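PDB 5K1S: oxidoreductase, zinc-binding dehydrogenase family from Myxococcus xanthus, which probably acts as an NADP-dependent medium-chain reductase with bound zinc, taking part in an alternative route to isovaleryl coenzyme A in this bacterium. Local coordinates for residues A[159-167]-A[352-360]; A[100-108]-A[307-318]. All coordinates share one frame; numbering follows the deposited sequence.

Contact 1: A[159-167]-A[352-360]; sequences NEAATVCCT and AGRLVLVPP. With ZN (zinc ion), chain F.
At the zinc site of this medium-chain reductase, the turn that carries Cys166 rests on the last strand of the chain, with Thr163 and Thr167 against Arg354. Cys166 SG binds the zinc ion at 2.3 Å, and Cys57 and His79 complete the protein ligands. The methyl of Thr163 is the hub of the packing. With CG2 set anti to its carbonyl carbon, it meets Val356 CG2 at 3.5 Å, the two side chains crossing at about a right angle, while it also lies 3.9 Å from Arg354 CB. The arginine chain then bends about its CB-CG bond (chi2 -71°), and its far end passes by Thr167, whose CG2 approaches Arg354 NE obliquely at 3.5 Å. Cys166 O lies in the guanidinium plane at its edge, 4.0 Å from Arg354 NH2. Further along the strand, Asn159 OD1 lies 3.9 Å from both Val356 CG1 and Val358 CG2. The hydroxyls face another way: Thr167 OG1 donates to Thr163 O at 2.6 Å, in the carbonyl plane, which ties the turn together, and Gln328 bonds to the hydroxyls of both threonines. Strand 354-358 is itself held between strands 46-56 and 330-335. A zinc-ligand cysteine on a turn, backed by the C-terminal strand, belongs to the GroES-like catalytic domain of zinc-binding dehydrogenases.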
loop_
_atom_site.group_PDB
_atom_site.type_symbol
_atom_site.label_atom_id
_atom_site.label_comp_id
_atom_site.label_asym_id
_atom_site.label_seq_id
_atom_site.Cartn_x
_atom_site.Cartn_y
_atom_site.Cartn_z
ATOM N N ASN A 159 -30.464 -16.237 6.854
ATOM C CA ASN A 159 -29.896 -15.346 7.862
ATOM C C ASN A 159 -28.374 -15.326 7.783
ATOM O O ASN A 159 -27.755 -14.255 7.773
ATOM C CB ASN A 159 -30.359 -15.766 9.257
ATOM C CG ASN A 159 -31.854 -15.605 9.445
ATOM O OD1 ASN A 159 -32.523 -14.935 8.658
ATOM N ND2 ASN A 159 -32.385 -16.214 10.500
ATOM N N GLU A 160 -27.750 -16.505 7.734
ATOM C CA GLU A 160 -26.298 -16.564 7.605
ATOM C C GLU A 160 -25.837 -15.934 6.299
ATOM O O GLU A 160 -24.781 -15.293 6.249
ATOM C CB GLU A 160 -25.818 -18.012 7.691
ATOM C CG GLU A 160 -25.602 -18.517 9.106
ATOM C CD GLU A 160 -24.985 -19.902 9.134
ATOM O OE1 GLU A 160 -25.421 -20.762 8.339
ATOM O OE2 GLU A 160 -24.058 -20.126 9.940
ATOM N N ALA A 161 -26.618 -16.102 5.230
ATOM C CA ALA A 161 -26.224 -15.579 3.927
ATOM C C ALA A 161 -26.345 -14.061 3.865
ATOM O O ALA A 161 -25.571 -13.409 3.156
ATOM C CB ALA A 161 -27.071 -16.218 2.827
ATOM N N ALA A 162 -27.298 -13.484 4.598
ATOM C CA ALA A 162 -27.527 -12.044 4.561
ATOM C C ALA A 162 -26.464 -11.246 5.300
ATOM O O ALA A 162 -26.598 -10.021 5.388
ATOM C CB ALA A 162 -28.900 -11.719 5.149
ATOM N N THR A 163 -25.426 -11.889 5.842
ATOM C CA THR A 163 -24.355 -11.184 6.537
ATOM C C THR A 163 -22.982 -11.592 6.014
ATOM O O THR A 163 -21.974 -11.356 6.686
ATOM C CB THR A 163 -24.434 -11.428 8.047
ATOM O OG1 THR A 163 -24.296 -12.829 8.319
ATOM C CG2 THR A 163 -25.768 -10.935 8.598
ATOM N N VAL A 164 -22.920 -12.185 4.822
ATOM C CA VAL A 164 -21.662 -12.709 4.304
ATOM C C VAL A 164 -20.869 -11.618 3.598
ATOM O O VAL A 164 -19.641 -11.548 3.722
ATOM C CB VAL A 164 -21.945 -13.899 3.365
ATOM C CG1 VAL A 164 -20.659 -14.432 2.751
ATOM C CG2 VAL A 164 -22.665 -15.000 4.117
ATOM N N CYS A 165 -21.551 -10.748 2.848
ATOM C CA CYS A 165 -20.853 -9.796 1.989
ATOM C C CYS A 165 -19.941 -8.883 2.800
ATOM O O CYS A 165 -18.760 -8.720 2.475
ATOM C CB CYS A 165 -21.865 -8.974 1.193
ATOM S SG CYS A 165 -21.138 -8.026 -0.167
ATOM N N CYS A 166 -20.470 -8.281 3.862
ATOM C CA CYS A 166 -19.726 -7.293 4.635
ATOM C C CYS A 166 -18.811 -7.911 5.682
ATOM O O CYS A 166 -18.249 -7.174 6.499
ATOM C CB CYS A 166 -20.697 -6.324 5.308
ATOM S SG CYS A 166 -21.754 -5.469 4.140
ATOM N N THR A 167 -18.648 -9.232 5.681
ATOM C CA THR A 167 -17.720 -9.887 6.596
ATOM C C THR A 167 -16.825 -10.852 5.830
ATOM O O THR A 167 -15.668 -10.533 5.536
ATOM C CB THR A 167 -18.478 -10.622 7.702
ATOM O OG1 THR A 167 -19.392 -11.556 7.119
ATOM C CG2 THR A 167 -19.246 -9.633 8.568
ATOM N N ALA A 352 -22.831 -7.989 20.105
ATOM C CA ALA A 352 -21.569 -8.598 19.689
ATOM C C ALA A 352 -21.904 -9.672 18.661
ATOM O O ALA A 352 -22.274 -10.792 19.022
ATOM C CB ALA A 352 -20.811 -9.179 20.878
ATOM N N GLY A 353 -21.777 -9.327 17.389
ATOM C CA GLY A 353 -22.128 -10.208 16.300
ATOM C C GLY A 353 -22.849 -9.436 15.221
ATOM O O GLY A 353 -22.759 -8.211 15.149
ATOM N N ARG A 354 -23.577 -10.163 14.380
ATOM C CA ARG A 354 -24.287 -9.578 13.251
ATOM C C ARG A 354 -25.788 -9.650 13.488
ATOM O O ARG A 354 -26.307 -10.689 13.912
ATOM C CB ARG A 354 -23.918 -10.292 11.948
ATOM C CG ARG A 354 -22.694 -9.711 11.250
ATOM C CD ARG A 354 -22.998 -8.343 10.647
ATOM N NE ARG A 354 -21.825 -7.728 10.028
ATOM C CZ ARG A 354 -20.976 -6.912 10.650
ATOM N NH1 ARG A 354 -21.150 -6.597 11.929
ATOM N NH2 ARG A 354 -19.942 -6.405 9.989
ATOM N N LEU A 355 -26.474 -8.544 13.217
ATOM C CA LEU A 355 -27.925 -8.473 13.295
ATOM C C LEU A 355 -28.524 -8.661 11.907
ATOM O O LEU A 355 -27.911 -8.316 10.894
ATOM C CB LEU A 355 -28.378 -7.134 13.878
ATOM C CG LEU A 355 -27.902 -6.840 15.301
ATOM C CD1 LEU A 355 -28.218 -5.401 15.675
ATOM C CD2 LEU A 355 -28.536 -7.809 16.294
ATOM N N VAL A 356 -29.733 -9.213 11.872
ATOM C CA VAL A 356 -30.410 -9.531 10.620
ATOM C C VAL A 356 -31.865 -9.108 10.735
ATOM O O VAL A 356 -32.522 -9.391 11.743
ATOM C CB VAL A 356 -30.310 -11.033 10.286
ATOM C CG1 VAL A 356 -31.062 -11.347 9.003
ATOM C CG2 VAL A 356 -28.851 -11.455 10.165
ATOM N N LEU A 357 -32.368 -8.436 9.704
ATOM C CA LEU A 357 -33.778 -8.083 9.608
ATOM C C LEU A 357 -34.484 -9.089 8.707
ATOM O O LEU A 357 -34.050 -9.329 7.574
ATOM C CB LEU A 357 -33.954 -6.665 9.062
ATOM C CG LEU A 357 -33.437 -5.535 9.954
ATOM C CD1 LEU A 357 -33.538 -4.199 9.232
ATOM C CD2 LEU A 357 -34.196 -5.487 11.274
ATOM N N VAL A 358 -35.565 -9.672 9.213
ATOM C CA VAL A 358 -36.338 -10.682 8.500
ATOM C C VAL A 358 -37.663 -10.043 8.086
ATOM O O VAL A 358 -38.502 -9.756 8.951
ATOM C CB VAL A 358 -36.571 -11.925 9.366
ATOM C CG1 VAL A 358 -37.321 -12.988 8.576
ATOM C CG2 VAL A 358 -35.246 -12.470 9.875
ATOM N N PRO A 359 -37.900 -9.794 6.796
ATOM C CA PRO A 359 -39.186 -9.232 6.393
ATOM C C PRO A 359 -40.308 -10.222 6.651
ATOM O O PRO A 359 -40.083 -11.444 6.660
ATOM C CB PRO A 359 -39.006 -8.967 4.887
ATOM C CG PRO A 359 -37.537 -8.965 4.660
ATOM C CD PRO A 359 -36.978 -9.925 5.655
ATOM N N PRO A 360 -41.531 -9.744 6.864
ATOM C CA PRO A 360 -42.664 -10.664 7.021
ATOM C C PRO A 360 -43.024 -11.317 5.695
ATOM O O PRO A 360 -42.589 -10.903 4.620
ATOM C CB PRO A 360 -43.788 -9.759 7.529
ATOM C CG PRO A 360 -43.448 -8.412 6.994
ATOM C CD PRO A 360 -41.947 -8.335 6.983
HETATM ZN ZN ZN F . -21.841 -3.241 4.812
#

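Contact 2: A[100-108]-A[307-318]; sequences RAATLQRMS and YATTQAELDEAL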
loop_
_atom_site.group_PDB
_atom_site.type_symbol
_atom_site.label_atom_id
_atom_site.label_comp_id
_atom_site.label_asym_id
_atom_site.label_seq_id
_atom_site.Cartn_x
_atom_site.Cartn_y
_atom_site.Cartn_z
ATOM N N ARG A 100 -31.223 -18.461 -5.901
ATOM C CA ARG A 100 -30.930 -17.899 -4.588
ATOM C C ARG A 100 -29.783 -16.907 -4.730
ATOM O O ARG A 100 -28.691 -17.280 -5.174
ATOM C CB ARG A 100 -30.571 -19.004 -3.597
ATOM C CG ARG A 100 -31.606 -20.117 -3.512
ATOM C CD ARG A 100 -31.038 -21.349 -2.826
ATOM N NE ARG A 100 -30.532 -21.047 -1.489
ATOM C CZ ARG A 100 -31.273 -21.043 -0.386
ATOM N NH1 ARG A 100 -32.568 -21.324 -0.443
ATOM N NH2 ARG A 100 -30.716 -20.754 0.783
ATOM N N ALA A 101 -30.024 -15.654 -4.346
ATOM C CA ALA A 101 -29.077 -14.578 -4.597
ATOM C C ALA A 101 -28.817 -13.774 -3.329
ATOM O O ALA A 101 -29.598 -13.800 -2.374
ATOM C CB ALA A 101 -29.580 -13.642 -5.703
ATOM N N ALA A 102 -27.699 -13.049 -3.341
ATOM C CA ALA A 102 -27.343 -12.127 -2.271
ATOM C C ALA A 102 -26.688 -10.901 -2.889
ATOM O O ALA A 102 -25.804 -11.032 -3.739
ATOM C CB ALA A 102 -26.395 -12.779 -1.258
ATOM N N THR A 103 -27.119 -9.718 -2.461
ATOM C CA THR A 103 -26.667 -8.477 -3.073
ATOM C C THR A 103 -25.270 -8.098 -2.596
ATOM O O THR A 103 -24.880 -8.367 -1.456
ATOM C CB THR A 103 -27.633 -7.336 -2.752
ATOM O OG1 THR A 103 -27.743 -7.188 -1.331
ATOM C CG2 THR A 103 -29.012 -7.605 -3.346
ATOM N N LEU A 104 -24.514 -7.466 -3.492
ATOM C CA LEU A 104 -23.258 -6.830 -3.133
ATOM C C LEU A 104 -23.543 -5.514 -2.412
ATOM O O LEU A 104 -24.694 -5.151 -2.148
ATOM C CB LEU A 104 -22.402 -6.590 -4.376
ATOM C CG LEU A 104 -21.758 -7.800 -5.053
ATOM C CD1 LEU A 104 -21.171 -7.394 -6.391
ATOM C CD2 LEU A 104 -20.683 -8.403 -4.173
ATOM N N GLN A 105 -22.480 -4.782 -2.088
ATOM C CA GLN A 105 -22.645 -3.456 -1.507
ATOM C C GLN A 105 -22.921 -2.418 -2.589
ATOM O O GLN A 105 -23.870 -1.633 -2.480
ATOM C CB GLN A 105 -21.401 -3.080 -0.703
ATOM C CG GLN A 105 -21.133 -4.008 0.481
ATOM C CD GLN A 105 -19.724 -4.573 0.497
ATOM O OE1 GLN A 105 -18.959 -4.404 -0.450
ATOM N NE2 GLN A 105 -19.376 -5.253 1.582
ATOM N N ARG A 106 -22.109 -2.409 -3.644
ATOM C CA ARG A 106 -22.209 -1.423 -4.709
ATOM C C ARG A 106 -22.146 -2.118 -6.062
ATOM O O ARG A 106 -21.754 -3.282 -6.174
ATOM C CB ARG A 106 -21.091 -0.377 -4.608
ATOM C CG ARG A 106 -19.693 -0.972 -4.702
ATOM C CD ARG A 106 -18.614 0.094 -4.656
ATOM N NE ARG A 106 -18.597 0.929 -5.854
ATOM C CZ ARG A 106 -18.085 0.555 -7.022
ATOM N NH1 ARG A 106 -17.555 -0.652 -7.165
ATOM N NH2 ARG A 106 -18.107 1.385 -8.055
ATOM N N MET A 107 -22.528 -1.377 -7.097
ATOM C CA MET A 107 -22.528 -1.890 -8.455
ATOM C C MET A 107 -21.176 -1.646 -9.120
ATOM O O MET A 107 -20.250 -1.083 -8.532
ATOM C CB MET A 107 -23.654 -1.243 -9.266
ATOM C CG MET A 107 -25.039 -1.785 -8.957
ATOM S SD MET A 107 -25.156 -3.570 -9.181
ATOM C CE MET A 107 -24.729 -3.735 -10.914
ATOM N N SER A 108 -21.070 -2.083 -10.373
ATOM C CA SER A 108 -19.848 -1.944 -11.155
ATOM C C SER A 108 -20.223 -2.104 -12.621
ATOM O O SER A 108 -20.920 -3.058 -12.978
ATOM C CB SER A 108 -18.807 -2.988 -10.736
ATOM O OG SER A 108 -17.633 -2.885 -11.518
ATOM N N TYR A 307 -11.027 -2.493 -0.641
ATOM C CA TYR A 307 -12.319 -1.827 -0.564
ATOM C C TYR A 307 -13.374 -2.637 -1.304
ATOM O O TYR A 307 -13.115 -3.170 -2.385
ATOM C CB TYR A 307 -12.232 -0.410 -1.150
ATOM C CG TYR A 307 -13.535 0.362 -1.129
ATOM C CD1 TYR A 307 -14.087 0.797 0.067
ATOM C CD2 TYR A 307 -14.202 0.669 -2.309
ATOM C CE1 TYR A 307 -15.273 1.505 0.091
ATOM C CE2 TYR A 307 -15.389 1.380 -2.297
ATOM C CZ TYR A 307 -15.921 1.797 -1.093
ATOM O OH TYR A 307 -17.104 2.505 -1.077
ATOM N N ALA A 308 -14.561 -2.731 -0.705
ATOM C CA ALA A 308 -15.719 -3.329 -1.359
ATOM C C ALA A 308 -15.510 -4.809 -1.662
ATOM O O ALA A 308 -14.485 -5.392 -1.297
ATOM C CB ALA A 308 -16.045 -2.572 -2.648
ATOM N N THR A 309 -16.486 -5.419 -2.334
ATOM C CA THR A 309 -16.452 -6.832 -2.676
ATOM C C THR A 309 -16.947 -7.003 -4.104
ATOM O O THR A 309 -17.845 -6.279 -4.546
ATOM C CB THR A 309 -17.320 -7.662 -1.714
ATOM O OG1 THR A 309 -16.923 -7.405 -0.363
ATOM C CG2 THR A 309 -17.185 -9.152 -2.003
ATOM N N THR A 310 -16.362 -7.956 -4.821
ATOM C CA THR A 310 -16.726 -8.217 -6.206
ATOM C C THR A 310 -17.730 -9.362 -6.291
ATOM O O THR A 310 -17.970 -10.096 -5.329
ATOM C CB THR A 310 -15.486 -8.545 -7.044
ATOM O OG1 THR A 310 -14.914 -9.780 -6.596
ATOM C CG2 THR A 310 -14.453 -7.437 -6.935
ATOM N N GLN A 311 -18.319 -9.506 -7.479
ATOM C CA GLN A 311 -19.299 -10.564 -7.701
ATOM C C GLN A 311 -18.668 -11.940 -7.520
ATOM O O GLN A 311 -19.306 -12.863 -6.999
ATOM C CB GLN A 311 -19.900 -10.420 -9.098
ATOM C CG GLN A 311 -21.175 -11.205 -9.318
ATOM C CD GLN A 311 -21.833 -10.882 -10.649
ATOM O OE1 GLN A 311 -21.156 -10.679 -11.657
ATOM N NE2 GLN A 311 -23.160 -10.824 -10.654
ATOM N N ALA A 312 -17.410 -12.093 -7.939
ATOM C CA ALA A 312 -16.727 -13.372 -7.778
ATOM C C ALA A 312 -16.383 -13.636 -6.320
ATOM O O ALA A 312 -16.534 -14.764 -5.834
ATOM C CB ALA A 312 -15.464 -13.403 -8.638
ATOM N N GLU A 313 -15.916 -12.610 -5.606
ATOM C CA GLU A 313 -15.542 -12.789 -4.207
ATOM C C GLU A 313 -16.748 -13.165 -3.357
ATOM O O GLU A 313 -16.641 -13.994 -2.447
ATOM C CB GLU A 313 -14.891 -11.515 -3.675
ATOM C CG GLU A 313 -13.569 -11.177 -4.342
ATOM C CD GLU A 313 -13.208 -9.711 -4.214
ATOM O OE1 GLU A 313 -14.006 -8.945 -3.636
ATOM O OE2 GLU A 313 -12.129 -9.322 -4.701
ATOM N N LEU A 314 -17.907 -12.561 -3.632
ATOM C CA LEU A 314 -19.105 -12.907 -2.878
ATOM C C LEU A 314 -19.541 -14.337 -3.169
ATOM O O LEU A 314 -19.909 -15.076 -2.247
ATOM C CB LEU A 314 -20.235 -11.927 -3.196
ATOM C CG LEU A 314 -21.572 -12.215 -2.501
ATOM C CD1 LEU A 314 -21.409 -12.255 -0.986
ATOM C CD2 LEU A 314 -22.622 -11.187 -2.895
ATOM N N ASP A 315 -19.512 -14.746 -4.440
ATOM C CA ASP A 315 -19.804 -16.138 -4.769
ATOM C C ASP A 315 -18.894 -17.078 -3.989
ATOM O O ASP A 315 -19.347 -18.105 -3.471
ATOM C CB ASP A 315 -19.649 -16.374 -6.273
ATOM C CG ASP A 315 -20.783 -15.770 -7.083
ATOM O OD1 ASP A 315 -21.908 -15.647 -6.551
ATOM O OD2 ASP A 315 -20.551 -15.420 -8.259
ATOM N N GLU A 316 -17.607 -16.739 -3.893
ATOM C CA GLU A 316 -16.676 -17.566 -3.134
ATOM C C GLU A 316 -16.949 -17.476 -1.638
ATOM O O GLU A 316 -16.926 -18.493 -0.935
ATOM C CB GLU A 316 -15.238 -17.146 -3.446
ATOM C CG GLU A 316 -14.174 -17.958 -2.725
ATOM C CD GLU A 316 -14.191 -19.425 -3.113
ATOM O OE1 GLU A 316 -14.909 -19.785 -4.072
ATOM O OE2 GLU A 316 -13.485 -20.220 -2.457
ATOM N N ALA A 317 -17.205 -16.268 -1.134
ATOM C CA ALA A 317 -17.500 -16.103 0.286
ATOM C C ALA A 317 -18.747 -16.886 0.676
ATOM O O ALA A 317 -18.757 -17.600 1.685
ATOM C CB ALA A 317 -17.673 -14.620 0.614
ATOM N N LEU A 318 -19.813 -16.760 -0.115
ATOM C CA LEU A 318 -21.025 -17.526 0.152
ATOM C C LEU A 318 -20.740 -19.022 0.138
ATOM O O LEU A 318 -21.286 -19.774 0.953
ATOM C CB LEU A 318 -22.103 -17.173 -0.874
ATOM C CG LEU A 318 -22.627 -15.736 -0.809
ATOM C CD1 LEU A 318 -23.441 -15.402 -2.049
ATOM C CD2 LEU A 318 -23.458 -15.527 0.445
HETATM O O HOH W 1 -19.625 -4.446 -3.263
#
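Leu104 reaches from the end of strand 100-103 to the start of helix 311-318. Its CB does not face the helix directly; the turn to it is made at CG, which sits beside the backbone N (chi1 -72°) and lies 4.1 Å from Leu314 CD2. There the branches part. CD1 comes over the first turn, 3.7 Å from Gln311 N, whereas CD2 reaches the backbone just before the helix, 3.4 Å from Thr310 O and close to Thr309 O as well. CD2 also packs on Leu314 CD2 at 3.6 Å, the two leucines sliding past each other in opposite directions. Leu314 CD2 extends on to the carbonyl of Ala102, and one helical turn later Leu318 CD1 meets Ala102 CB at 4.0 Å, so one side of the helix lies against the strand end. The helix start is fixed by a capping box: Glu313 N donates to Thr310 OG1, and Thr310 N donates to Glu313 OE1 at 2.8 Å, arriving from above the carboxylate plane. Beyond the leucine the joint turns polar. A water donates to Gln105 OE1 and to Thr309 O, 2.9 Å from each, and accepts from Arg106 N, bridging the two loops. Arg106 CD lies obliquely to the Tyr307 ring, with guanidinium and ring planes 42° apart, while its NH1 bonds to Asn120 O. Tyr307 N donates to Glu300 of the second subunit. Gln105 also touches zinc ligand Cys166, which places this joint beside the metal cleft. Here the chain, coming back from the Rossmann-like cofactor domain, packs a helix on the GroES-like domain, as in the medium-chain dehydrogenase/reductase fold.

Overall arrangement
The segments alternate along the chain, 100-108, 159-167, 307-318 and 352-360, so each contact ties an early part of the chain to one nearly 200 residues later, with the whole six-stranded Rossmann-like sheet lying between. The contact centres are 14 Å apart, and strands 100-103 and 354-358 belong to the same mixed sheet. The contacts also touch: Val164 CB of contact 1 packs on Leu318 CD2 of contact 2 at 3.7 Å, and Cys165 O of contact 1 lies 3.6 Å from Thr309 OG1 of contact 2. Helices 165-178 and 311-323 meet where Ala317 packs on Thr168, near the zinc cleft, where the chain leaves the GroES-like domain and returns to it.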